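Sigma-54 interaction domain protein (Enterococcus faecalis, PDB 3GDW) is of unknown function, though the whole protein probably binds ATP and DNA and this part is its mannose-type PTS EIIA domain. Local coordinates at residues B[9-14]-B[69-74]; B[15-20]-B[33-38]; B[46-51]-B[80-85]; B[89-94]-B[116-121]. One frame throughout, in Å; residues are numbered along the deposited sequence.

Contact 1. Residues B[9-14]-B[69-74]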
loop_
_atom_site.group_PDB
_atom_site.type_symbol
_atom_site.label_atom_id
_atom_site.label_comp_id
_atom_site.label_asym_id
_atom_site.label_seq_id
_atom_site.Cartn_x
_atom_site.Cartn_y
_atom_site.Cartn_z
ATOM N N VAL B 9 -11.490 -3.837 -2.386
ATOM C CA VAL B 9 -10.315 -3.233 -1.740
ATOM C C VAL B 9 -10.778 -2.539 -0.457
ATOM O O VAL B 9 -11.560 -1.591 -0.523
ATOM C CB VAL B 9 -9.583 -2.184 -2.682
ATOM C CG1 VAL B 9 -8.320 -1.692 -2.033
ATOM C CG2 VAL B 9 -9.273 -2.774 -4.078
ATOM N N LEU B 10 -10.302 -3.011 0.701
ATOM C CA LEU B 10 -10.726 -2.463 1.999
ATOM C C LEU B 10 -9.522 -2.001 2.790
ATOM O O LEU B 10 -8.618 -2.802 3.059
ATOM C CB LEU B 10 -11.495 -3.515 2.820
ATOM C CG LEU B 10 -13.017 -3.516 2.602
ATOM C CD1 LEU B 10 -13.351 -4.041 1.234
ATOM C CD2 LEU B 10 -13.737 -4.348 3.677
HETATM N N MSE B 11 -9.494 -0.713 3.154
HETATM C CA MSE B 11 -8.323 -0.139 3.860
HETATM C C MSE B 11 -8.684 0.896 4.917
HETATM O O MSE B 11 -9.742 1.524 4.857
HETATM C CB MSE B 11 -7.312 0.466 2.849
HETATM C CG MSE B 11 -6.707 -0.571 1.938
HETATM SE SE MSE B 11 -5.583 0.162 0.578
HETATM C CE MSE B 11 -5.130 -1.527 -0.273
ATOM N N HIS B 12 -7.800 1.072 5.888
ATOM C CA HIS B 12 -7.982 2.077 6.912
ATOM C C HIS B 12 -7.775 3.469 6.314
ATOM O O HIS B 12 -6.884 3.648 5.481
ATOM C CB HIS B 12 -6.944 1.872 8.012
ATOM C CG HIS B 12 -7.122 0.601 8.775
ATOM N ND1 HIS B 12 -7.004 -0.643 8.187
ATOM C CD2 HIS B 12 -7.372 0.380 10.090
ATOM C CE1 HIS B 12 -7.192 -1.577 9.107
ATOM N NE2 HIS B 12 -7.424 -0.981 10.268
ATOM N N GLY B 13 -8.562 4.448 6.758
ATOM C CA GLY B 13 -8.338 5.835 6.361
ATOM C C GLY B 13 -9.440 6.284 5.434
ATOM O O GLY B 13 -10.321 5.492 5.111
ATOM N N ASP B 14 -9.386 7.553 5.007
ATOM C CA ASP B 14 -10.498 8.157 4.277
ATOM C C ASP B 14 -10.598 7.796 2.801
ATOM O O ASP B 14 -11.703 7.756 2.268
ATOM C CB ASP B 14 -10.471 9.687 4.424
ATOM C CG ASP B 14 -10.780 10.148 5.854
ATOM O OD1 ASP B 14 -11.362 9.376 6.639
ATOM O OD2 ASP B 14 -10.447 11.291 6.184
ATOM N N LEU B 69 -8.651 -7.456 -0.883
ATOM C CA LEU B 69 -7.339 -6.845 -0.762
ATOM C C LEU B 69 -7.414 -5.836 0.375
ATOM O O LEU B 69 -8.170 -4.870 0.300
ATOM C CB LEU B 69 -7.015 -6.134 -2.089
ATOM C CG LEU B 69 -6.898 -7.038 -3.319
ATOM C CD1 LEU B 69 -6.568 -6.190 -4.548
ATOM C CD2 LEU B 69 -5.826 -8.153 -3.112
ATOM N N THR B 70 -6.659 -6.066 1.443
ATOM C CA THR B 70 -6.690 -5.190 2.607
ATOM C C THR B 70 -5.289 -4.630 2.930
ATOM O O THR B 70 -4.289 -5.016 2.317
ATOM C CB THR B 70 -7.234 -5.952 3.869
ATOM O OG1 THR B 70 -6.277 -6.958 4.288
ATOM C CG2 THR B 70 -8.597 -6.604 3.567
ATOM N N ASP B 71 -5.224 -3.735 3.906
ATOM C CA ASP B 71 -3.949 -3.211 4.348
ATOM C C ASP B 71 -3.434 -3.919 5.616
ATOM O O ASP B 71 -2.344 -4.501 5.591
ATOM C CB ASP B 71 -3.961 -1.664 4.481
ATOM C CG ASP B 71 -5.146 -1.121 5.315
ATOM O OD1 ASP B 71 -5.995 -1.909 5.852
ATOM O OD2 ASP B 71 -5.211 0.121 5.450
HETATM N N MSE B 72 -4.177 -3.852 6.717
HETATM C CA MSE B 72 -3.675 -4.323 8.011
HETATM C C MSE B 72 -4.840 -4.582 8.975
HETATM O O MSE B 72 -6.006 -4.468 8.589
HETATM C CB MSE B 72 -2.725 -3.277 8.599
HETATM C CG MSE B 72 -3.387 -1.909 8.716
HETATM SE SE MSE B 72 -2.324 -0.578 9.520
HETATM C CE MSE B 72 -1.894 -1.508 11.198
ATOM N N GLY B 73 -4.518 -4.935 10.222
ATOM C CA GLY B 73 -5.522 -5.090 11.291
ATOM C C GLY B 73 -6.510 -6.229 11.057
ATOM O O GLY B 73 -6.175 -7.248 10.457
ATOM N N SER B 74 -7.746 -6.037 11.508
ATOM C CA SER B 74 -8.777 -7.099 11.525
ATOM C C SER B 74 -9.336 -7.442 10.138
ATOM O O SER B 74 -9.999 -8.465 9.955
ATOM C CB SER B 74 -9.946 -6.677 12.416
ATOM O OG SER B 74 -9.618 -6.751 13.780
#
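Asp71 OD1 is gripped by two donors. His12 ND1 reaches Asp71 OD1 across the contact at 2.8 Å. Met72 N, of the next residue in the chain, also bonds to Asp71 OD1, at 2.8 Å. Both approach from the same face of the carboxylate. His12 ND1 meets OD1 on its syn side, and OD1 lies close to the plane of the imidazole. The other oxygen, Asp71 OD2, accepts a bond from the backbone His12 N at 2.8 Å, again on the syn side. One carboxylate therefore holds both the main chain and the ring of His12, which restrains the rotation of the ring. The two flat groups are turned 45° apart. Asp71 OD2 has a second partner in Thr98 OG1 of the second subunit.

Met72 adds a CH-pi contact. Its CG sits over one face of the imidazole, 4.2 Å from the centre of the His12 ring. Further back the strands pair in parallel, and Leu10 N bonds to Leu69 O at 2.9 Å. Mannose-type EIIA domains carry a phosphoryl-accepting histidine at the end of the first strand. The position of His12 and its bond to Asp71 are consistent with that role.

Strand 6-12 lies between strands 34-38 and 66-70 in the parallel sheet. Helix 16-28 packs on the sheet face of Val9 and Met11, and helix 44-57 packs on that of Leu10.

Contact 2. Residues B[15-20]-B[33-38]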
loop_
_atom_site.group_PDB
_atom_site.type_symbol
_atom_site.label_atom_id
_atom_site.label_comp_id
_atom_site.label_asym_id
_atom_site.label_seq_id
_atom_site.Cartn_x
_atom_site.Cartn_y
_atom_site.Cartn_z
ATOM N N SER B 15 -9.456 7.597 2.119
ATOM C CA SER B 15 -9.469 7.442 0.660
ATOM C C SER B 15 -8.320 6.611 0.078
ATOM O O SER B 15 -8.096 6.628 -1.136
ATOM C CB SER B 15 -9.484 8.813 -0.029
ATOM O OG SER B 15 -8.246 9.479 0.163
ATOM N N THR B 16 -7.624 5.858 0.917
ATOM C CA THR B 16 -6.527 5.029 0.416
ATOM C C THR B 16 -7.034 3.961 -0.528
ATOM O O THR B 16 -6.514 3.835 -1.651
ATOM C CB THR B 16 -5.750 4.356 1.540
ATOM O OG1 THR B 16 -5.408 5.362 2.489
ATOM C CG2 THR B 16 -4.463 3.728 0.987
ATOM N N ALA B 17 -8.025 3.193 -0.087
ATOM C CA ALA B 17 -8.549 2.112 -0.923
ATOM C C ALA B 17 -9.108 2.661 -2.246
ATOM O O ALA B 17 -8.799 2.116 -3.332
ATOM C CB ALA B 17 -9.630 1.288 -0.176
ATOM N N SER B 18 -9.937 3.717 -2.160
ATOM C CA SER B 18 -10.602 4.241 -3.347
ATOM C C SER B 18 -9.618 4.899 -4.321
ATOM O O SER B 18 -9.759 4.757 -5.527
ATOM C CB SER B 18 -11.761 5.195 -2.990
ATOM O OG SER B 18 -11.351 6.195 -2.057
ATOM N N SER B 19 -8.644 5.628 -3.792
ATOM C CA SER B 19 -7.636 6.280 -4.634
ATOM C C SER B 19 -6.728 5.250 -5.325
ATOM O O SER B 19 -6.385 5.427 -6.498
ATOM C CB SER B 19 -6.796 7.214 -3.780
ATOM O OG SER B 19 -5.845 7.899 -4.553
HETATM N N MSE B 20 -6.313 4.210 -4.599
HETATM C CA MSE B 20 -5.554 3.134 -5.240
HETATM C C MSE B 20 -6.345 2.454 -6.336
HETATM O O MSE B 20 -5.777 2.161 -7.396
HETATM C CB MSE B 20 -5.134 2.044 -4.257
HETATM C CG MSE B 20 -3.920 2.310 -3.515
HETATM SE SE MSE B 20 -3.499 0.711 -2.465
HETATM C CE MSE B 20 -2.111 1.580 -1.447
ATOM N N GLY B 33 -14.166 -3.747 -9.915
ATOM C CA GLY B 33 -13.547 -3.633 -8.592
ATOM C C GLY B 33 -14.351 -2.667 -7.738
ATOM O O GLY B 33 -15.005 -1.759 -8.250
ATOM N N THR B 34 -14.287 -2.865 -6.428
ATOM C CA THR B 34 -15.033 -2.077 -5.473
ATOM C C THR B 34 -14.084 -1.683 -4.364
ATOM O O THR B 34 -13.379 -2.548 -3.831
ATOM C CB THR B 34 -16.190 -2.913 -4.885
ATOM O OG1 THR B 34 -17.093 -3.244 -5.942
ATOM C CG2 THR B 34 -16.933 -2.151 -3.804
ATOM N N ALA B 35 -14.050 -0.387 -4.022
ATOM C CA ALA B 35 -13.235 0.059 -2.874
ATOM C C ALA B 35 -14.107 0.548 -1.716
ATOM O O ALA B 35 -15.157 1.170 -1.944
ATOM C CB ALA B 35 -12.237 1.139 -3.290
HETATM N N MSE B 36 -13.670 0.283 -0.479
HETATM C CA MSE B 36 -14.404 0.770 0.687
HETATM C C MSE B 36 -13.364 1.265 1.652
HETATM O O MSE B 36 -12.412 0.545 1.933
HETATM C CB MSE B 36 -15.157 -0.383 1.364
HETATM C CG MSE B 36 -15.878 -1.296 0.376
HETATM SE SE MSE B 36 -17.235 -2.360 1.276
HETATM C CE MSE B 36 -18.629 -2.099 -0.068
ATOM N N ASN B 37 -13.564 2.466 2.180
ATOM C CA ASN B 37 -12.586 3.077 3.073
ATOM C C ASN B 37 -13.134 2.969 4.468
ATOM O O ASN B 37 -14.306 3.251 4.685
ATOM C CB ASN B 37 -12.373 4.551 2.715
ATOM C CG ASN B 37 -11.895 4.737 1.275
ATOM O OD1 ASN B 37 -10.794 4.304 0.906
ATOM N ND2 ASN B 37 -12.746 5.318 0.450
HETATM N N MSE B 38 -12.305 2.556 5.421
HETATM C CA MSE B 38 -12.748 2.513 6.810
HETATM C C MSE B 38 -12.138 3.678 7.571
HETATM O O MSE B 38 -10.959 3.614 7.953
HETATM C CB MSE B 38 -12.353 1.202 7.490
HETATM C CG MSE B 38 -12.986 1.063 8.890
HETATM SE SE MSE B 38 -12.553 -0.684 9.647
HETATM C CE MSE B 38 -10.702 -0.288 10.125
#
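Ser18 of helix 16-28 passes close to Ala35 of strand 34-38, with 5.0 Å between Ser18 CA and Ala35 CA. The axes of segments 16-20 and 34-38 come within 6.5 Å. Their directions differ by 153°, so they run roughly antiparallel. Small residues allow this closeness. Ala35 CB lies 3.5 Å from Ser18 CA and also touches Ala17 O. Ala17 CB points to the strand and rests against Met36 O and Ala35 CB.

Asn37 supplies the polar part. Its CG is anti to the carbonyl carbon (chi1 -59°), and the amide beyond it meets the first turn of the helix with both of its polar atoms. Asn37 OD1 accepts a bond from Ser18 N at 3.2 Å, with the donor tilted 17° from the carbonyl plane. Asn37 ND2 gives a bond to Ser18 OG at 3.0 Å, and OG lies near the amide plane. The amide thus binds Ser18 through its backbone and its side chain, which fixes which way round the amide sits. Ser15, just before the helix, bonds through OG to Ser15 OG of the second subunit, and Thr16 OG1 bonds to Ser19 OG of the second subunit.

Helix 16-28 connects strand 6-12 to strand 34-38, outermost in the sheet within this chain. The contact is the return half of this beta-alpha-beta crossover, in which the helix packs back onto the strand that follows it.

Contact 3. Residues B[46-51]-B[80-85]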
loop_
_atom_site.group_PDB
_atom_site.type_symbol
_atom_site.label_atom_id
_atom_site.label_comp_id
_atom_site.label_asym_id
_atom_site.label_seq_id
_atom_site.Cartn_x
_atom_site.Cartn_y
_atom_site.Cartn_z
ATOM N N THR B 46 -18.810 -2.707 11.716
ATOM C CA THR B 46 -19.579 -1.873 10.798
ATOM C C THR B 46 -19.072 -2.027 9.350
ATOM O O THR B 46 -19.866 -2.079 8.397
ATOM C CB THR B 46 -19.453 -0.395 11.196
ATOM O OG1 THR B 46 -19.865 -0.238 12.556
ATOM C CG2 THR B 46 -20.280 0.484 10.291
HETATM N N MSE B 47 -17.753 -2.098 9.194
HETATM C CA MSE B 47 -17.143 -2.259 7.863
HETATM C C MSE B 47 -17.475 -3.630 7.273
HETATM O O MSE B 47 -17.834 -3.742 6.101
HETATM C CB MSE B 47 -15.634 -2.079 7.924
HETATM C CG MSE B 47 -14.963 -2.325 6.585
HETATM SE SE MSE B 47 -15.649 -1.043 5.193
HETATM C CE MSE B 47 -14.846 0.381 5.838
ATOM N N TYR B 48 -17.381 -4.662 8.098
ATOM C CA TYR B 48 -17.726 -5.993 7.641
ATOM C C TYR B 48 -19.150 -5.990 7.084
ATOM O O TYR B 48 -19.415 -6.579 6.043
ATOM C CB TYR B 48 -17.626 -7.023 8.761
ATOM C CG TYR B 48 -18.105 -8.347 8.241
ATOM C CD1 TYR B 48 -17.340 -9.054 7.313
ATOM C CD2 TYR B 48 -19.350 -8.857 8.607
ATOM C CE1 TYR B 48 -17.786 -10.249 6.779
ATOM C CE2 TYR B 48 -19.809 -10.075 8.086
ATOM C CZ TYR B 48 -19.021 -10.755 7.164
ATOM O OH TYR B 48 -19.436 -11.952 6.624
ATOM N N GLU B 49 -20.065 -5.324 7.785
ATOM C CA GLU B 49 -21.464 -5.347 7.383
ATOM C C GLU B 49 -21.672 -4.624 6.035
ATOM O O GLU B 49 -22.500 -5.056 5.231
ATOM C CB GLU B 49 -22.381 -4.814 8.495
ATOM C CG GLU B 49 -22.410 -5.722 9.697
ATOM C CD GLU B 49 -23.281 -5.224 10.844
ATOM O OE1 GLU B 49 -24.124 -4.313 10.643
ATOM O OE2 GLU B 49 -23.116 -5.765 11.961
ATOM N N GLN B 50 -20.904 -3.562 5.783
ATOM C CA GLN B 50 -20.925 -2.883 4.475
ATOM C C GLN B 50 -20.515 -3.854 3.372
ATOM O O GLN B 50 -21.147 -3.936 2.317
ATOM C CB GLN B 50 -19.916 -1.724 4.453
ATOM C CG GLN B 50 -20.256 -0.587 5.376
ATOM C CD GLN B 50 -21.372 0.246 4.814
ATOM O OE1 GLN B 50 -21.270 0.758 3.690
ATOM N NE2 GLN B 50 -22.444 0.394 5.581
ATOM N N LEU B 51 -19.426 -4.578 3.615
ATOM C CA LEU B 51 -18.906 -5.500 2.615
ATOM C C LEU B 51 -19.873 -6.672 2.393
ATOM O O LEU B 51 -20.201 -7.036 1.259
ATOM C CB LEU B 51 -17.522 -5.981 3.035
ATOM C CG LEU B 51 -16.997 -7.184 2.284
ATOM C CD1 LEU B 51 -16.614 -6.783 0.830
ATOM C CD2 LEU B 51 -15.807 -7.704 3.051
ATOM N N ASN B 80 -12.500 -15.120 5.518
ATOM C CA ASN B 80 -13.084 -16.344 5.993
ATOM C C ASN B 80 -14.514 -16.096 6.476
ATOM O O ASN B 80 -15.378 -16.944 6.279
ATOM C CB ASN B 80 -12.222 -16.997 7.078
ATOM C CG ASN B 80 -12.872 -18.236 7.672
ATOM O OD1 ASN B 80 -13.361 -19.105 6.946
ATOM N ND2 ASN B 80 -12.895 -18.316 9.004
HETATM N N MSE B 81 -14.763 -14.933 7.082
HETATM C CA MSE B 81 -16.109 -14.595 7.563
HETATM C C MSE B 81 -17.127 -14.610 6.430
HETATM O O MSE B 81 -18.216 -15.146 6.582
HETATM C CB MSE B 81 -16.124 -13.229 8.247
HETATM C CG MSE B 81 -15.922 -13.283 9.744
HETATM SE SE MSE B 81 -15.552 -11.506 10.465
HETATM C CE MSE B 81 -14.792 -12.032 12.201
ATOM N N LEU B 82 -16.768 -14.017 5.297
ATOM C CA LEU B 82 -17.650 -13.990 4.128
ATOM C C LEU B 82 -17.896 -15.376 3.570
ATOM O O LEU B 82 -19.017 -15.699 3.184
ATOM C CB LEU B 82 -17.053 -13.140 3.009
ATOM C CG LEU B 82 -17.310 -11.663 2.801
ATOM C CD1 LEU B 82 -16.588 -11.276 1.481
ATOM C CD2 LEU B 82 -18.807 -11.290 2.756
ATOM N N PHE B 83 -16.843 -16.185 3.483
ATOM C CA PHE B 83 -17.001 -17.571 3.031
ATOM C C PHE B 83 -17.953 -18.354 3.939
ATOM O O PHE B 83 -18.859 -19.012 3.444
ATOM C CB PHE B 83 -15.667 -18.316 2.917
ATOM C CG PHE B 83 -15.841 -19.788 2.667
ATOM C CD1 PHE B 83 -16.262 -20.246 1.422
ATOM C CD2 PHE B 83 -15.633 -20.709 3.686
ATOM C CE1 PHE B 83 -16.446 -21.606 1.188
ATOM C CE2 PHE B 83 -15.822 -22.070 3.465
ATOM C CZ PHE B 83 -16.227 -22.520 2.214
ATOM N N GLU B 84 -17.731 -18.282 5.255
ATOM C CA GLU B 84 -18.603 -18.949 6.233
ATOM C C GLU B 84 -20.053 -18.487 6.102
ATOM O O GLU B 84 -20.958 -19.299 6.191
ATOM C CB GLU B 84 -18.144 -18.685 7.674
ATOM C CG GLU B 84 -16.791 -19.257 8.061
ATOM C CD GLU B 84 -16.746 -20.765 8.006
ATOM O OE1 GLU B 84 -17.647 -21.430 8.574
ATOM O OE2 GLU B 84 -15.794 -21.281 7.382
ATOM N N GLU B 85 -20.260 -17.180 5.920
ATOM C CA GLU B 85 -21.610 -16.596 5.889
ATOM C C GLU B 85 -22.347 -16.784 4.552
ATOM O O GLU B 85 -23.547 -17.058 4.536
ATOM C CB GLU B 85 -21.580 -15.107 6.284
ATOM C CG GLU B 85 -22.972 -14.440 6.351
ATOM C CD GLU B 85 -22.961 -13.055 7.002
ATOM O OE1 GLU B 85 -21.909 -12.641 7.554
ATOM O OE2 GLU B 85 -24.018 -12.380 6.968
#
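Tyr48 has the selenium of Met81, a selenomethionine, over one face of its ring. Met81 SE stands 4.5 Å from the centre of the Tyr48 ring, in a Met-aromatic contact. Met81 CB also touches Tyr48 CE1, at 3.7 Å. Tyr48 CG is anti to the backbone N (chi1 175°), and the ring beyond it spans the gap to helix 78-86.

At the far end, Tyr48 OH gives a hydrogen bond to Glu85 OE1 at 2.7 Å. OE1 lies in the plane of the ring, at its edge. The hydroxyl comes to the carboxylate from above its plane, 41° out of it. Arg52 holds the other oxygen, Glu85 OE2, in a salt bridge, so the carboxylate is shared between two residues of helix 44-57.

Deeper in, Leu51 CD2 meets Leu82 CD1 at 4.0 Å, and the two side chains cross at about a right angle. Phe78 closes on Tyr48 with an edge-to-face ring contact. The axes of segments 46-51 and 80-85 stay 11.3 Å apart and cross at -52°, bridged by these long side chains. Helices 44-57 and 78-86 are successive crossover helices beside one face of the parallel four-stranded sheet, strand order 2-1-3-4, of this mannose-type EIIA domain.

Contact 4. Residues B[89-94]-B[116-121]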
loop_
_atom_site.group_PDB
_atom_site.type_symbol
_atom_site.label_atom_id
_atom_site.label_comp_id
_atom_site.label_asym_id
_atom_site.label_seq_id
_atom_site.Cartn_x
_atom_site.Cartn_y
_atom_site.Cartn_z
ATOM N N ARG B 89 -16.486 -18.607 -2.321
ATOM C CA ARG B 89 -15.031 -18.777 -2.167
ATOM C C ARG B 89 -14.351 -17.412 -2.119
ATOM O O ARG B 89 -14.571 -16.573 -2.990
ATOM C CB ARG B 89 -14.442 -19.604 -3.314
ATOM C CG ARG B 89 -15.141 -20.927 -3.567
ATOM C CD ARG B 89 -14.432 -21.761 -4.650
ATOM N NE ARG B 89 -14.101 -20.995 -5.861
ATOM C CZ ARG B 89 -12.860 -20.752 -6.289
ATOM N NH1 ARG B 89 -12.660 -20.047 -7.397
ATOM N NH2 ARG B 89 -11.814 -21.216 -5.617
ATOM N N THR B 90 -13.547 -17.196 -1.086
ATOM C CA THR B 90 -12.873 -15.906 -0.871
ATOM C C THR B 90 -11.402 -16.159 -0.541
ATOM O O THR B 90 -11.081 -17.128 0.153
ATOM C CB THR B 90 -13.596 -15.105 0.250
ATOM O OG1 THR B 90 -14.995 -15.072 -0.035
ATOM C CG2 THR B 90 -13.092 -13.677 0.364
ATOM N N LYS B 91 -10.506 -15.360 -1.119
ATOM C CA LYS B 91 -9.111 -15.301 -0.687
ATOM C C LYS B 91 -8.932 -13.857 -0.221
ATOM O O LYS B 91 -9.530 -12.957 -0.797
ATOM C CB LYS B 91 -8.130 -15.627 -1.837
ATOM C CG LYS B 91 -8.131 -17.125 -2.313
ATOM C CD LYS B 91 -6.978 -17.894 -1.728
ATOM C CE LYS B 91 -7.152 -19.406 -1.881
ATOM N NZ LYS B 91 -5.973 -20.092 -1.275
ATOM N N ALA B 92 -8.157 -13.661 0.844
ATOM C CA ALA B 92 -7.849 -12.332 1.376
ATOM C C ALA B 92 -6.328 -12.095 1.405
ATOM O O ALA B 92 -5.560 -12.972 1.787
ATOM C CB ALA B 92 -8.439 -12.170 2.769
ATOM N N ILE B 93 -5.905 -10.917 0.968
ATOM C CA ILE B 93 -4.484 -10.591 0.921
ATOM C C ILE B 93 -4.257 -9.264 1.641
ATOM O O ILE B 93 -4.877 -8.260 1.280
ATOM C CB ILE B 93 -4.002 -10.511 -0.559
ATOM C CG1 ILE B 93 -4.007 -11.921 -1.168
ATOM C CG2 ILE B 93 -2.616 -9.846 -0.672
ATOM C CD1 ILE B 93 -3.772 -11.971 -2.662
ATOM N N THR B 94 -3.377 -9.283 2.650
ATOM C CA THR B 94 -2.964 -8.089 3.403
ATOM C C THR B 94 -1.805 -7.345 2.730
ATOM O O THR B 94 -1.226 -7.834 1.760
ATOM C CB THR B 94 -2.488 -8.441 4.847
ATOM O OG1 THR B 94 -1.339 -9.294 4.794
ATOM C CG2 THR B 94 -3.564 -9.126 5.628
ATOM N N ASP B 116 -5.256 -18.419 -9.738
ATOM C CA ASP B 116 -4.231 -17.894 -10.645
ATOM C C ASP B 116 -3.825 -16.473 -10.241
ATOM O O ASP B 116 -2.640 -16.125 -10.256
ATOM C CB ASP B 116 -4.760 -17.947 -12.090
ATOM C CG ASP B 116 -3.703 -17.614 -13.132
ATOM O OD1 ASP B 116 -2.558 -17.292 -12.762
ATOM O OD2 ASP B 116 -4.025 -17.667 -14.337
ATOM N N ILE B 117 -4.816 -15.667 -9.852
ATOM C CA ILE B 117 -4.596 -14.319 -9.382
ATOM C C ILE B 117 -3.831 -14.334 -8.061
ATOM O O ILE B 117 -2.858 -13.593 -7.890
ATOM C CB ILE B 117 -5.920 -13.515 -9.205
ATOM C CG1 ILE B 117 -6.629 -13.318 -10.559
ATOM C CG2 ILE B 117 -5.591 -12.153 -8.548
ATOM C CD1 ILE B 117 -8.116 -12.830 -10.443
ATOM N N TYR B 118 -4.267 -15.195 -7.141
ATOM C CA TYR B 118 -3.644 -15.313 -5.819
ATOM C C TYR B 118 -2.167 -15.718 -5.931
ATOM O O TYR B 118 -1.316 -15.184 -5.205
ATOM C CB TYR B 118 -4.414 -16.332 -4.962
ATOM C CG TYR B 118 -3.982 -16.376 -3.490
ATOM C CD1 TYR B 118 -4.535 -15.504 -2.566
ATOM C CD2 TYR B 118 -3.050 -17.320 -3.031
ATOM C CE1 TYR B 118 -4.163 -15.529 -1.222
ATOM C CE2 TYR B 118 -2.666 -17.353 -1.683
ATOM C CZ TYR B 118 -3.236 -16.465 -0.790
ATOM O OH TYR B 118 -2.899 -16.472 0.539
ATOM N N GLN B 119 -1.883 -16.659 -6.828
ATOM C CA GLN B 119 -0.508 -17.128 -7.063
ATOM C C GLN B 119 0.344 -16.027 -7.635
ATOM O O GLN B 119 1.450 -15.820 -7.161
ATOM C CB GLN B 119 -0.435 -18.352 -8.004
ATOM C CG GLN B 119 1.051 -18.764 -8.300
ATOM C CD GLN B 119 1.204 -19.815 -9.397
ATOM O OE1 GLN B 119 1.083 -21.011 -9.140
ATOM N NE2 GLN B 119 1.507 -19.373 -10.616
ATOM N N ASN B 120 -0.154 -15.319 -8.649
ATOM C CA ASN B 120 0.626 -14.216 -9.248
ATOM C C ASN B 120 0.894 -13.066 -8.276
ATOM O O ASN B 120 1.960 -12.429 -8.309
ATOM C CB ASN B 120 0.011 -13.720 -10.565
ATOM C CG ASN B 120 0.324 -14.652 -11.745
ATOM O OD1 ASN B 120 1.297 -14.442 -12.469
ATOM N ND2 ASN B 120 -0.486 -15.692 -11.928
ATOM N N ILE B 121 -0.066 -12.812 -7.393
ATOM C CA ILE B 121 0.137 -11.807 -6.384
ATOM C C ILE B 121 1.178 -12.265 -5.359
ATOM O O ILE B 121 2.016 -11.470 -4.917
ATOM C CB ILE B 121 -1.181 -11.391 -5.695
ATOM C CG1 ILE B 121 -2.040 -10.529 -6.649
ATOM C CG2 ILE B 121 -0.862 -10.589 -4.433
ATOM C CD1 ILE B 121 -3.459 -10.201 -6.127
#
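Lys91 lies across the ring of Tyr118, and the two side chains cross at about a right angle. Lys91 CB starts the contact, 3.7 Å from Tyr118 CD1. Lys91 CG follows, 4.0 Å from Tyr118 CD1. The chain then bends at chi2 (-100°), which puts CD over the ring. Lys91 CD stands 3.5 Å above the plane of the Tyr118 ring, offset toward the rim, in a CH-pi contact. At the tip, Lys91 NZ is 4.5 Å from the centre of the Tyr118 ring and over its face, a cation-pi interaction. The ring face, with its negative electrostatic potential, probably stabilises the ammonium group.

Ile93 packs against the same ring, coming at it obliquely. Ile93 CG1 touches Tyr118 CE1 at 3.6 Å, and Ile93 CD1 goes on to Ile121 CG2 at 3.7 Å. This links the ring contact to the buried side of the helix. No hydrogen bond joins the two segments. The hydroxyl of Tyr118 bonds instead to Gln132 of the second subunit, and Phe133 of that subunit meets its ring edge-to-face.

Strand 90-93 is an outermost strand of the sheet within this chain, next to strand 66-70. Segment 116-121 of helix 114-135 runs nearly parallel to the strand, at 16°, with 10.1 Å between their axes. Helix 98-109 packs on helix 114-135, with Ile100 and Ala104 against Ile121.

How the contacts relate
From the N terminus, strand 6-12 leads into helix 16-28, and contact 2 closes the first loop where strand 34-38 returns beside that helix. Contact 2 is nested inside the larger loop closed by contact 1, which joins the first strand to the end of strand 66-70. Contact 3 crosses contact 1. Its first helix lies within that loop and its second lies beyond it. Contact 4 comes last, in series with the others, and fixes the C-terminal helix to strand 90-93, outermost within this chain. Contacts 1, 2 and 4 all reach the same sheet and the second subunit. Contact 3 joins two helices away from the subunit interface.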